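Local atomic coordinates of GH26A (Muricauda sp. MAR_2010_75, PDB entry 6Q75), a protein that probably hydrolyses beta-mannosidic or related beta-glycosidic bonds of polysaccharides, as a glycoside hydrolase of family 26. Residues I46-H51 and E314-D319; S59-A64 and A73-D78; P174-E177 and W182-W185; N187-D192 and Q230-K235. One frame throughout, in Å; residues are numbered along the deposited sequence.

Contact 1. Residues I46-H51 and E314-D319; sequences ILAGQH and EVYGYD
The phenol ring of Y316 takes the methyl group of A48 on one face and a water molecule at its edge, in the ring plane. A48 CB stands 3.8 Å above the ring plane, displaced toward the hydroxyl end, and its nearest atom is Y316 CZ; its line to the ring centre runs 21° off the normal, a CH-pi contact. Alanine suits this place because its CB points at the helix, where a longer side chain would meet the ring; the short methyl probably lets helix 309-316 lie close to the sheet of the barrel. A64, S68, P72 and T323 also touch the Y316 side chain.

No direct hydrogen bond joins the segments; water 1 does the work. Y316 OH gives its proton to the water at 2.6 Å, and the water donates in turn to G49 O at 2.8 Å and to Q50 OE1, also at 2.8 Å. Q50 can reach because its chain bends at chi2 (72°), and its amide is held on its other side by Q50 NE2 donating to H51 O at 3.0 Å. A phenylalanine in place of Y316 would probably leave water 1 without the donor that fills its acceptor site, and so less firmly held. The contact thus joins an apolar ring face to a polar rim, with one water accepting from Y316 OH and donating to two oxygens of the strand where helix 309-316, the last in the chain, meets it.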
loop_
_atom_site.group_PDB
_atom_site.type_symbol
_atom_site.label_atom_id
_atom_site.label_comp_id
_atom_site.label_asym_id
_atom_site.label_seq_id
_atom_site.Cartn_x
_atom_site.Cartn_y
_atom_site.Cartn_z
ATOM N N ILE A 46 -3.175 -13.720 9.922
ATOM C CA ILE A 46 -3.049 -12.332 9.472
ATOM C C ILE A 46 -1.750 -11.739 10.009
ATOM O O ILE A 46 -1.420 -11.904 11.189
ATOM C CB ILE A 46 -4.277 -11.489 9.886
ATOM C CG1 ILE A 46 -4.192 -10.074 9.325
ATOM C CG2 ILE A 46 -4.465 -11.497 11.415
ATOM C CD1 ILE A 46 -5.510 -9.314 9.392
ATOM N N LEU A 47 -1.005 -11.052 9.135
ATOM C CA LEU A 47 0.250 -10.416 9.526
ATOM C C LEU A 47 -0.013 -9.068 10.185
ATOM O O LEU A 47 -0.719 -8.223 9.617
ATOM C CB LEU A 47 1.149 -10.214 8.296
ATOM C CG LEU A 47 1.567 -11.503 7.604
ATOM C CD1 LEU A 47 1.946 -11.188 6.188
ATOM C CD2 LEU A 47 2.757 -12.092 8.353
ATOM N N ALA A 48 0.587 -8.841 11.365
ATOM C CA ALA A 48 0.494 -7.530 12.024
ATOM C C ALA A 48 1.439 -6.530 11.368
ATOM O O ALA A 48 2.629 -6.814 11.202
ATOM C CB ALA A 48 0.839 -7.637 13.509
ATOM N N GLY A 49 0.932 -5.334 11.061
ATOM C CA GLY A 49 1.726 -4.354 10.348
ATOM C C GLY A 49 1.539 -2.964 10.918
ATOM O O GLY A 49 0.545 -2.667 11.593
ATOM N N GLN A 50 2.511 -2.103 10.619
ATOM C CA GLN A 50 2.528 -0.752 11.177
ATOM C C GLN A 50 3.234 0.187 10.205
ATOM O O GLN A 50 4.330 -0.126 9.739
ATOM C CB GLN A 50 3.235 -0.741 12.534
ATOM C CG GLN A 50 3.370 0.661 13.137
ATOM C CD GLN A 50 2.044 1.220 13.646
ATOM O OE1 GLN A 50 1.302 0.547 14.354
ATOM N NE2 GLN A 50 1.752 2.482 13.292
ATOM N N HIS A 51 2.624 1.343 9.964
ATOM C CA HIS A 51 3.139 2.394 9.093
ATOM C C HIS A 51 3.768 3.500 9.928
ATOM O O HIS A 51 3.322 3.773 11.046
ATOM C CB HIS A 51 1.996 2.951 8.252
ATOM C CG HIS A 51 2.377 4.106 7.381
ATOM N ND1 HIS A 51 2.872 3.918 6.115
ATOM C CD2 HIS A 51 2.281 5.450 7.553
ATOM C CE1 HIS A 51 3.083 5.093 5.540
ATOM N NE2 HIS A 51 2.747 6.041 6.391
ATOM N N GLU A 314 -4.632 -7.478 22.687
ATOM C CA GLU A 314 -5.609 -8.498 22.306
ATOM C C GLU A 314 -5.417 -8.945 20.859
ATOM O O GLU A 314 -5.516 -10.143 20.542
ATOM C CB GLU A 314 -7.021 -7.954 22.506
ATOM C CG GLU A 314 -8.136 -8.924 22.167
ATOM C CD GLU A 314 -9.504 -8.246 22.138
ATOM O OE1 GLU A 314 -9.640 -7.166 21.532
ATOM O OE2 GLU A 314 -10.447 -8.787 22.742
ATOM N N VAL A 315 -5.195 -7.988 19.962
ATOM C CA VAL A 315 -5.071 -8.292 18.539
ATOM C C VAL A 315 -3.704 -8.895 18.241
ATOM O O VAL A 315 -3.593 -9.919 17.555
ATOM C CB VAL A 315 -5.335 -7.023 17.711
ATOM C CG1 VAL A 315 -5.007 -7.243 16.231
ATOM C CG2 VAL A 315 -6.787 -6.551 17.874
ATOM N N TYR A 316 -2.640 -8.288 18.773
ATOM C CA TYR A 316 -1.317 -8.875 18.593
ATOM C C TYR A 316 -1.221 -10.258 19.231
ATOM O O TYR A 316 -0.446 -11.094 18.764
ATOM C CB TYR A 316 -0.245 -7.961 19.169
ATOM C CG TYR A 316 0.266 -6.944 18.162
ATOM C CD1 TYR A 316 -0.589 -6.008 17.599
ATOM C CD2 TYR A 316 1.591 -6.926 17.790
ATOM C CE1 TYR A 316 -0.124 -5.059 16.676
ATOM C CE2 TYR A 316 2.065 -6.001 16.884
ATOM C CZ TYR A 316 1.215 -5.079 16.326
ATOM O OH TYR A 316 1.735 -4.186 15.429
ATOM N N GLY A 317 -1.971 -10.514 20.309
ATOM C CA GLY A 317 -1.913 -11.803 20.976
ATOM C C GLY A 317 -2.859 -12.865 20.453
ATOM O O GLY A 317 -2.819 -14.013 20.917
ATOM N N TYR A 318 -3.734 -12.498 19.524
ATOM C CA TYR A 318 -4.667 -13.440 18.922
ATOM C C TYR A 318 -3.909 -14.555 18.205
ATOM O O TYR A 318 -2.892 -14.317 17.546
ATOM C CB TYR A 318 -5.569 -12.667 17.958
ATOM C CG TYR A 318 -6.626 -13.422 17.183
ATOM C CD1 TYR A 318 -7.591 -14.212 17.804
ATOM C CD2 TYR A 318 -6.658 -13.313 15.800
ATOM C CE1 TYR A 318 -8.558 -14.886 17.041
ATOM C CE2 TYR A 318 -7.602 -13.963 15.048
ATOM C CZ TYR A 318 -8.548 -14.746 15.658
ATOM O OH TYR A 318 -9.466 -15.380 14.844
ATOM N N ASP A 319 -4.428 -15.784 18.319
ATOM C CA ASP A 319 -3.687 -16.938 17.822
ATOM C C ASP A 319 -3.428 -16.853 16.318
ATOM O O ASP A 319 -2.430 -17.392 15.840
ATOM C CB ASP A 319 -4.462 -18.217 18.144
ATOM C CG ASP A 319 -5.695 -18.378 17.274
ATOM O OD1 ASP A 319 -6.624 -17.550 17.369
ATOM O OD2 ASP A 319 -5.760 -19.382 16.532
HETATM O O HOH W 1 0.510 -2.120 14.359
#

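Contact 2. Residues S59-A64 and A73-D78; sequences SFYNKA and AVWGTD
Helix 59-68 lies against strand 74-78 with Y61 and W75 as the point of nearest backbone approach, their CA atoms 6.8 Å apart. From the helix the CB of Y61 points at the strand, and both aromatic side chains leave their backbones with CG opposite the backbone N (chi1 -176° for Y61, 173° for W75). The two then cross at about a right angle. The five-membered edge of the W75 indole is turned toward the Y61 ring in an offset edge-to-face pair, planes at 67° and centroids 5.2 Å apart. Its leading atom is W75 CD1, 3.6 Å from Y61 CD2. Behind it W75 CB packs on Y61 CE2 at 3.9 Å, while the carbonyl V74 O sits at the edge of the Y61 ring, near its plane.

Strand 46-51, helix 59-68 and strand 74-78 form a beta-alpha-beta crossover, the repeating unit of the (beta/alpha)8 barrel expected of this family, and the pair fills the layer between helix and sheet. V74 CB points away from the helix. Large aromatics suit this layer because they span the gap yet keep a polar end for the chain nearby: Y61 OH bonds to P72 O in the loop before the strand, and W75 NE1 to S58 OG just ahead of the helix segment. The next helix, 88-100, borders the pair as well, with K98 touching both side chains and E94 and A95 touching W75.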
loop_
_atom_site.group_PDB
_atom_site.type_symbol
_atom_site.label_atom_id
_atom_site.label_comp_id
_atom_site.label_asym_id
_atom_site.label_seq_id
_atom_site.Cartn_x
_atom_site.Cartn_y
_atom_site.Cartn_z
ATOM N N SER A 59 9.521 5.003 13.584
ATOM C CA SER A 59 9.163 5.510 14.903
ATOM C C SER A 59 7.891 4.854 15.433
ATOM O O SER A 59 7.818 4.503 16.616
ATOM C CB SER A 59 9.015 7.034 14.879
ATOM O OG SER A 59 7.925 7.451 14.074
ATOM N N PHE A 60 6.882 4.674 14.586
ATOM C CA PHE A 60 5.655 4.050 15.065
ATOM C C PHE A 60 5.695 2.529 14.995
ATOM O O PHE A 60 5.010 1.873 15.793
ATOM C CB PHE A 60 4.449 4.614 14.315
ATOM C CG PHE A 60 4.241 6.068 14.608
ATOM C CD1 PHE A 60 3.761 6.463 15.852
ATOM C CD2 PHE A 60 4.606 7.043 13.682
ATOM C CE1 PHE A 60 3.610 7.801 16.162
ATOM C CE2 PHE A 60 4.454 8.400 13.987
ATOM C CZ PHE A 60 3.961 8.775 15.227
ATOM N N TYR A 61 6.529 1.967 14.116
ATOM C CA TYR A 61 6.874 0.551 14.200
ATOM C C TYR A 61 7.448 0.219 15.573
ATOM O O TYR A 61 7.015 -0.737 16.238
ATOM C CB TYR A 61 7.888 0.212 13.100
ATOM C CG TYR A 61 8.256 -1.250 13.004
ATOM C CD1 TYR A 61 9.297 -1.771 13.754
ATOM C CD2 TYR A 61 7.565 -2.108 12.147
ATOM C CE1 TYR A 61 9.646 -3.110 13.670
ATOM C CE2 TYR A 61 7.916 -3.452 12.035
ATOM C CZ TYR A 61 8.948 -3.947 12.807
ATOM O OH TYR A 61 9.288 -5.276 12.727
ATOM N N ASN A 62 8.397 1.038 16.034
ATOM C CA ASN A 62 8.990 0.827 17.351
ATOM C C ASN A 62 7.969 1.048 18.454
ATOM O O ASN A 62 7.985 0.344 19.471
ATOM C CB ASN A 62 10.180 1.761 17.548
ATOM C CG ASN A 62 11.341 1.407 16.650
ATOM O OD1 ASN A 62 11.448 0.273 16.178
ATOM N ND2 ASN A 62 12.227 2.369 16.419
ATOM N N LYS A 63 7.071 2.021 18.281
ATOM C CA LYS A 63 6.028 2.238 19.291
ATOM C C LYS A 63 5.084 1.042 19.377
ATOM O O LYS A 63 4.690 0.625 20.477
ATOM C CB LYS A 63 5.249 3.516 18.979
ATOM C CG LYS A 63 4.229 3.884 20.062
ATOM C CD LYS A 63 3.361 5.072 19.647
ATOM C CE LYS A 63 3.946 6.378 20.105
ATOM N NZ LYS A 63 2.880 7.351 20.567
ATOM N N ALA A 64 4.708 0.472 18.229
ATOM C CA ALA A 64 3.861 -0.721 18.247
ATOM C C ALA A 64 4.531 -1.853 19.012
ATOM O O ALA A 64 3.885 -2.559 19.801
ATOM C CB ALA A 64 3.537 -1.162 16.820
ATOM N N ALA A 73 5.072 -7.786 11.963
ATOM C CA ALA A 73 5.626 -8.531 10.831
ATOM C C ALA A 73 5.829 -7.628 9.621
ATOM O O ALA A 73 6.772 -7.832 8.850
ATOM C CB ALA A 73 4.718 -9.702 10.451
ATOM N N VAL A 74 4.937 -6.658 9.417
ATOM C CA VAL A 74 4.972 -5.801 8.235
ATOM C C VAL A 74 5.369 -4.394 8.656
ATOM O O VAL A 74 4.779 -3.814 9.580
ATOM C CB VAL A 74 3.627 -5.804 7.486
ATOM C CG1 VAL A 74 3.600 -4.743 6.397
ATOM C CG2 VAL A 74 3.352 -7.200 6.899
ATOM N N TRP A 75 6.365 -3.849 7.952
ATOM C CA TRP A 75 6.916 -2.521 8.167
ATOM C C TRP A 75 6.540 -1.675 6.959
ATOM O O TRP A 75 6.806 -2.086 5.824
ATOM C CB TRP A 75 8.444 -2.608 8.295
ATOM C CG TRP A 75 9.194 -1.283 8.354
ATOM C CD1 TRP A 75 9.501 -0.579 9.483
ATOM C CD2 TRP A 75 9.726 -0.525 7.252
ATOM N NE1 TRP A 75 10.191 0.565 9.163
ATOM C CE2 TRP A 75 10.340 0.627 7.799
ATOM C CE3 TRP A 75 9.755 -0.712 5.862
ATOM C CZ2 TRP A 75 10.973 1.589 7.012
ATOM C CZ3 TRP A 75 10.386 0.266 5.070
ATOM C CH2 TRP A 75 10.987 1.393 5.654
ATOM N N GLY A 76 5.939 -0.517 7.188
ATOM C CA GLY A 76 5.520 0.350 6.091
ATOM C C GLY A 76 5.963 1.793 6.230
ATOM O O GLY A 76 6.008 2.336 7.330
ATOM N N THR A 77 6.336 2.392 5.101
ATOM C CA THR A 77 6.434 3.852 5.063
ATOM C C THR A 77 6.061 4.295 3.648
ATOM O O THR A 77 5.400 3.548 2.914
ATOM C CB THR A 77 7.804 4.362 5.576
ATOM O OG1 THR A 77 7.740 5.800 5.764
ATOM C CG2 THR A 77 8.959 3.994 4.639
ATOM N N ASP A 78 6.425 5.537 3.295
ATOM C CA ASP A 78 5.777 6.294 2.223
ATOM C C ASP A 78 6.829 7.164 1.550
ATOM O O ASP A 78 7.641 7.797 2.236
ATOM C CB ASP A 78 4.641 7.125 2.859
ATOM C CG ASP A 78 3.873 8.043 1.905
ATOM O OD1 ASP A 78 4.062 8.083 0.668
ATOM O OD2 ASP A 78 2.958 8.713 2.454
#

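Contact 3. Residues P174-E177 and W182-W185; sequences PYHE and WFWW
This is a buried aromatic cluster tied by two indole N-H bonds, within the long loop that follows strand 170-173 and leads to helix 194-208. W185 stands at its middle. Y175 CB lies 4.0 Å from the centre of its five-membered ring, 16° off the normal, and the edge of the Y175 ring is turned toward that same pyrrole; over the opposite face of the indole, above its centre, sits F183 CB. With CG wedged between its backbone N and carbonyl carbon (chi1 62°), W185 directs NE1 at H176 O, 2.8 Å away and in the indole plane, although the donor is tilted from the carbonyl plane. A leucine in place of W185 would probably leave H176 O without this donor and open a gap between Y175 and F183.

F183 is sandwiched in turn, W185 CH2 over one face and W182 CD1 over the other, and its CE2 reaches H176 NE2 at 3.6 Å. W182 NE1 donates to E177 OE1 at 2.9 Å on the anti side of the carboxylate, whose plane is nearly perpendicular to the indole. Water 2 links E177 O to F183 N. A Tris molecule, probably from the crystallisation liquor, bonds to H176 NE2 and E177 OE1, consistent with their lining the active-site cleft that (beta/alpha)8 glycoside hydrolases have at the C-terminal strand ends.

Around it, helix 194-208 packs on Y175 through F194, L197 and L201, W135 of helix 132-138 touches W184 and W185, and N219 of strand 214-221 shares backbone hydrogen bonding with E177.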
loop_
_atom_site.group_PDB
_atom_site.type_symbol
_atom_site.label_atom_id
_atom_site.label_comp_id
_atom_site.label_asym_id
_atom_site.label_seq_id
_atom_site.Cartn_x
_atom_site.Cartn_y
_atom_site.Cartn_z
ATOM N N PRO A 174 0.821 1.836 -4.945
ATOM C CA PRO A 174 0.729 3.175 -5.535
ATOM C C PRO A 174 -0.708 3.661 -5.748
ATOM O O PRO A 174 -1.638 2.882 -5.971
ATOM C CB PRO A 174 1.447 2.989 -6.883
ATOM C CG PRO A 174 1.024 1.550 -7.290
ATOM C CD PRO A 174 0.948 0.766 -5.938
ATOM N N TYR A 175 -0.863 4.986 -5.733
ATOM C CA TYR A 175 -2.117 5.655 -6.103
ATOM C C TYR A 175 -3.298 5.054 -5.332
ATOM O O TYR A 175 -4.323 4.674 -5.902
ATOM C CB TYR A 175 -2.365 5.586 -7.596
ATOM C CG TYR A 175 -1.302 6.285 -8.426
ATOM C CD1 TYR A 175 -0.953 7.623 -8.184
ATOM C CD2 TYR A 175 -0.656 5.619 -9.456
ATOM C CE1 TYR A 175 0.029 8.272 -8.953
ATOM C CE2 TYR A 175 0.317 6.272 -10.245
ATOM C CZ TYR A 175 0.652 7.585 -9.974
ATOM O OH TYR A 175 1.621 8.221 -10.741
ATOM N N HIS A 176 -3.112 4.952 -4.029
ATOM C CA HIS A 176 -4.053 4.288 -3.141
ATOM C C HIS A 176 -5.324 5.126 -2.949
ATOM O O HIS A 176 -5.372 6.323 -3.248
ATOM C CB HIS A 176 -3.391 4.034 -1.786
ATOM C CG HIS A 176 -2.957 5.304 -1.127
ATOM N ND1 HIS A 176 -1.990 6.119 -1.666
ATOM C CD2 HIS A 176 -3.416 5.939 -0.026
ATOM C CE1 HIS A 176 -1.840 7.189 -0.902
ATOM N NE2 HIS A 176 -2.691 7.096 0.109
ATOM N N GLU A 177 -6.377 4.471 -2.450
ATOM C CA GLU A 177 -7.675 5.136 -2.203
ATOM C C GLU A 177 -8.206 5.807 -3.478
ATOM O O GLU A 177 -8.857 6.857 -3.447
ATOM C CB GLU A 177 -7.564 6.128 -1.034
ATOM C CG GLU A 177 -7.291 5.379 0.299
ATOM C CD GLU A 177 -7.159 6.280 1.542
ATOM O OE1 GLU A 177 -7.343 7.523 1.457
ATOM O OE2 GLU A 177 -6.905 5.721 2.634
ATOM N N TRP A 182 -10.912 12.396 -2.881
ATOM C CA TRP A 182 -10.060 13.396 -2.248
ATOM C C TRP A 182 -8.693 13.576 -2.902
ATOM O O TRP A 182 -8.184 14.703 -2.922
ATOM C CB TRP A 182 -9.866 13.065 -0.767
ATOM C CG TRP A 182 -9.682 11.612 -0.418
ATOM C CD1 TRP A 182 -8.491 10.951 -0.260
ATOM C CD2 TRP A 182 -10.715 10.654 -0.142
ATOM N NE1 TRP A 182 -8.725 9.638 0.110
ATOM C CE2 TRP A 182 -10.079 9.431 0.178
ATOM C CE3 TRP A 182 -12.112 10.704 -0.156
ATOM C CZ2 TRP A 182 -10.796 8.266 0.487
ATOM C CZ3 TRP A 182 -12.835 9.552 0.173
ATOM C CH2 TRP A 182 -12.171 8.345 0.479
ATOM N N PHE A 183 -8.089 12.522 -3.434
ATOM C CA PHE A 183 -6.787 12.663 -4.087
ATOM C C PHE A 183 -6.956 13.058 -5.548
ATOM O O PHE A 183 -7.975 12.769 -6.176
ATOM C CB PHE A 183 -6.009 11.343 -4.001
ATOM C CG PHE A 183 -5.543 10.981 -2.609
ATOM C CD1 PHE A 183 -4.900 11.909 -1.806
ATOM C CD2 PHE A 183 -5.744 9.696 -2.110
ATOM C CE1 PHE A 183 -4.454 11.560 -0.535
ATOM C CE2 PHE A 183 -5.329 9.355 -0.839
ATOM C CZ PHE A 183 -4.673 10.274 -0.052
ATOM N N TRP A 184 -5.911 13.687 -6.120
ATOM C CA TRP A 184 -6.038 14.124 -7.506
ATOM C C TRP A 184 -6.219 12.950 -8.461
ATOM O O TRP A 184 -6.810 13.112 -9.531
ATOM C CB TRP A 184 -4.831 14.976 -7.929
ATOM C CG TRP A 184 -3.492 14.287 -7.950
ATOM C CD1 TRP A 184 -2.526 14.350 -6.992
ATOM C CD2 TRP A 184 -2.944 13.503 -9.024
ATOM N NE1 TRP A 184 -1.417 13.619 -7.387
ATOM C CE2 TRP A 184 -1.651 13.099 -8.632
ATOM C CE3 TRP A 184 -3.433 13.089 -10.266
ATOM C CZ2 TRP A 184 -0.836 12.282 -9.438
ATOM C CZ3 TRP A 184 -2.620 12.287 -11.070
ATOM C CH2 TRP A 184 -1.337 11.892 -10.644
ATOM N N TRP A 185 -5.714 11.775 -8.114
ATOM C CA TRP A 185 -5.892 10.594 -8.949
ATOM C C TRP A 185 -7.193 9.849 -8.645
ATOM O O TRP A 185 -7.429 8.770 -9.208
ATOM C CB TRP A 185 -4.695 9.653 -8.778
ATOM C CG TRP A 185 -4.530 9.144 -7.372
ATOM C CD1 TRP A 185 -5.165 8.065 -6.806
ATOM C CD2 TRP A 185 -3.643 9.653 -6.381
ATOM N NE1 TRP A 185 -4.751 7.899 -5.501
ATOM C CE2 TRP A 185 -3.816 8.856 -5.214
ATOM C CE3 TRP A 185 -2.753 10.733 -6.342
ATOM C CZ2 TRP A 185 -3.111 9.093 -4.048
ATOM C CZ3 TRP A 185 -2.047 10.974 -5.184
ATOM C CH2 TRP A 185 -2.239 10.157 -4.036
HETATM O O HOH W 2 -9.047 9.741 -3.545
#

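Contact 4. Residues N187-D192 and Q230-K235; sequences NKKGKD and QAYDYK
The ammonium of K189 donates to N187 OD1 at 2.9 Å, in the carbonyl plane and on a lone pair, and at the same time lies over one face of the Y232 ring. The second relation is a cation-pi interaction: K189 NZ is 4.0 Å from the ring centroid and 21° off its normal, shifted toward the rim. This cation-pi contact links two surface loops of the barrel, one following strand 170-173 and the other following strand 214-221, which are neighbours in the parallel sheet.

Lysine suits the place because its long chain runs extended and then bends at its last torsion (chi4 78°), which turns the amine in toward both partners. Asparagine adds a short, flat amide: its OD1 receives the ammonium and also approaches Y232 CD2 at 3.3 Å, while the amide plane leans 33° from the ring. Tyrosine offers the electron-rich face that a cation prefers. The geometry suggests that the charge is shared between a carbonyl oxygen and a pi cloud. D236 touches K189 too.

N179, in the same loop as N187, bonds through its backbone to Y232 and through ND2 to Y232 O, a second tie between the two loops; N187 is backbone-bonded to M178. The lysine's aliphatic part barely joins in, K189 CE coming within 4.2 Å of Y232 CB.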
loop_
_atom_site.group_PDB
_atom_site.type_symbol
_atom_site.label_atom_id
_atom_site.label_comp_id
_atom_site.label_asym_id
_atom_site.label_seq_id
_atom_site.Cartn_x
_atom_site.Cartn_y
_atom_site.Cartn_z
ATOM N N ASN A 187 -11.367 9.007 -8.128
ATOM C CA ASN A 187 -12.635 9.067 -8.855
ATOM C C ASN A 187 -12.455 9.397 -10.339
ATOM O O ASN A 187 -13.153 10.238 -10.893
ATOM C CB ASN A 187 -13.577 10.088 -8.214
ATOM C CG ASN A 187 -14.984 9.991 -8.757
ATOM O OD1 ASN A 187 -15.425 8.924 -9.161
ATOM N ND2 ASN A 187 -15.695 11.109 -8.774
ATOM N N LYS A 188 -11.523 8.699 -11.002
ATOM C CA LYS A 188 -11.309 8.827 -12.442
ATOM C C LYS A 188 -11.882 7.574 -13.093
ATOM O O LYS A 188 -11.228 6.535 -13.153
ATOM C CB LYS A 188 -9.840 9.007 -12.748
ATOM C CG LYS A 188 -9.241 10.236 -12.070
ATOM C CD LYS A 188 -9.763 11.550 -12.704
ATOM C CE LYS A 188 -9.129 12.775 -12.015
ATOM N NZ LYS A 188 -9.583 13.012 -10.621
ATOM N N LYS A 189 -13.127 7.659 -13.543
ATOM C CA LYS A 189 -13.794 6.469 -14.056
ATOM C C LYS A 189 -13.510 6.239 -15.543
ATOM O O LYS A 189 -13.013 7.112 -16.262
ATOM C CB LYS A 189 -15.306 6.557 -13.800
ATOM C CG LYS A 189 -15.665 6.517 -12.284
ATOM C CD LYS A 189 -17.128 6.152 -12.055
ATOM C CE LYS A 189 -17.540 6.193 -10.569
ATOM N NZ LYS A 189 -17.778 7.595 -10.073
ATOM N N GLY A 190 -13.812 5.025 -15.998
ATOM C CA GLY A 190 -13.787 4.727 -17.417
ATOM C C GLY A 190 -12.432 4.252 -17.914
ATOM O O GLY A 190 -11.424 4.261 -17.206
ATOM N N LYS A 191 -12.419 3.834 -19.181
ATOM C CA LYS A 191 -11.225 3.217 -19.753
ATOM C C LYS A 191 -10.065 4.200 -19.843
ATOM O O LYS A 191 -8.903 3.782 -19.822
ATOM C CB LYS A 191 -11.540 2.637 -21.138
ATOM C CG LYS A 191 -11.664 3.666 -22.229
ATOM N N ASP A 192 -10.347 5.499 -19.927
ATOM C CA ASP A 192 -9.288 6.493 -19.938
ATOM C C ASP A 192 -9.042 7.090 -18.565
ATOM O O ASP A 192 -8.311 8.081 -18.451
ATOM C CB ASP A 192 -9.598 7.583 -20.967
ATOM C CG ASP A 192 -9.632 7.037 -22.384
ATOM O OD1 ASP A 192 -8.912 6.053 -22.661
ATOM O OD2 ASP A 192 -10.389 7.580 -23.216
ATOM N N GLN A 230 -17.093 11.043 -0.860
ATOM C CA GLN A 230 -17.502 9.739 -1.368
ATOM C C GLN A 230 -16.311 8.868 -1.761
ATOM O O GLN A 230 -15.232 9.346 -2.158
ATOM C CB GLN A 230 -18.429 9.892 -2.585
ATOM C CG GLN A 230 -19.670 10.756 -2.343
ATOM C CD GLN A 230 -19.454 12.237 -2.695
ATOM O OE1 GLN A 230 -18.320 12.739 -2.741
ATOM N NE2 GLN A 230 -20.547 12.933 -2.947
ATOM N N ALA A 231 -16.538 7.566 -1.676
ATOM C CA ALA A 231 -15.648 6.575 -2.261
ATOM C C ALA A 231 -16.519 5.552 -2.968
ATOM O O ALA A 231 -17.432 4.963 -2.367
ATOM C CB ALA A 231 -14.738 5.919 -1.217
ATOM N N TYR A 232 -16.234 5.342 -4.252
ATOM C CA TYR A 232 -17.156 4.635 -5.118
ATOM C C TYR A 232 -16.808 3.149 -5.174
ATOM O O TYR A 232 -15.897 2.668 -4.494
ATOM C CB TYR A 232 -17.170 5.326 -6.489
ATOM C CG TYR A 232 -17.791 6.712 -6.354
ATOM C CD1 TYR A 232 -19.143 6.848 -6.074
ATOM C CD2 TYR A 232 -17.022 7.862 -6.446
ATOM C CE1 TYR A 232 -19.725 8.102 -5.919
ATOM C CE2 TYR A 232 -17.595 9.119 -6.299
ATOM C CZ TYR A 232 -18.950 9.227 -6.036
ATOM O OH TYR A 232 -19.540 10.465 -5.881
ATOM N N ASP A 233 -17.569 2.409 -5.978
ATOM C CA ASP A 233 -17.449 0.958 -6.031
ATOM C C ASP A 233 -16.049 0.519 -6.445
ATOM O O ASP A 233 -15.442 1.083 -7.360
ATOM C CB ASP A 233 -18.458 0.379 -7.021
ATOM C CG ASP A 233 -19.894 0.424 -6.508
ATOM O OD1 ASP A 233 -20.110 0.398 -5.278
ATOM O OD2 ASP A 233 -20.811 0.451 -7.355
ATOM N N TYR A 234 -15.567 -0.545 -5.802
ATOM C CA TYR A 234 -14.240 -1.081 -6.095
ATOM C C TYR A 234 -14.057 -1.357 -7.581
ATOM O O TYR A 234 -13.030 -0.999 -8.169
ATOM C CB TYR A 234 -14.021 -2.377 -5.311
ATOM C CG TYR A 234 -13.894 -2.221 -3.787
ATOM C CD1 TYR A 234 -13.082 -1.239 -3.227
ATOM C CD2 TYR A 234 -14.564 -3.093 -2.923
ATOM C CE1 TYR A 234 -12.921 -1.138 -1.857
ATOM C CE2 TYR A 234 -14.423 -2.993 -1.537
ATOM C CZ TYR A 234 -13.602 -2.006 -1.015
ATOM O OH TYR A 234 -13.445 -1.897 0.338
ATOM N N LYS A 235 -15.039 -2.022 -8.199
ATOM C CA LYS A 235 -14.847 -2.540 -9.554
ATOM C C LYS A 235 -14.658 -1.433 -10.577
ATOM O O LYS A 235 -14.016 -1.669 -11.609
ATOM C CB LYS A 235 -16.032 -3.419 -9.953
ATOM C CG LYS A 235 -17.333 -2.676 -10.146
ATOM C CD LYS A 235 -18.402 -3.595 -10.700
ATOM C CE LYS A 235 -19.793 -3.041 -10.431
#

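Contacts 1, 2 and 3 are buried, whereas contact 4 lies at the surface. Contacts 1 and 2 share one sheet: strands 46-51 and 74-78 run side by side, with A48 O 2.9 Å from V74 N and Q50 N 3.0 Å from V74 O, both probable hydrogen bonds. Each packs a helix on that sheet through a tyrosine, contact 1 adding a water and contact 2 staying aromatic. Contact 3 folds one loop, after strand 170-173, on itself; contact 4 ties that loop to the one after strand 214-221; they touch where W182 CZ3 meets Q230 O. Contact 3 is dense with rings and indole donors, while contact 4 relies on a lysine charge.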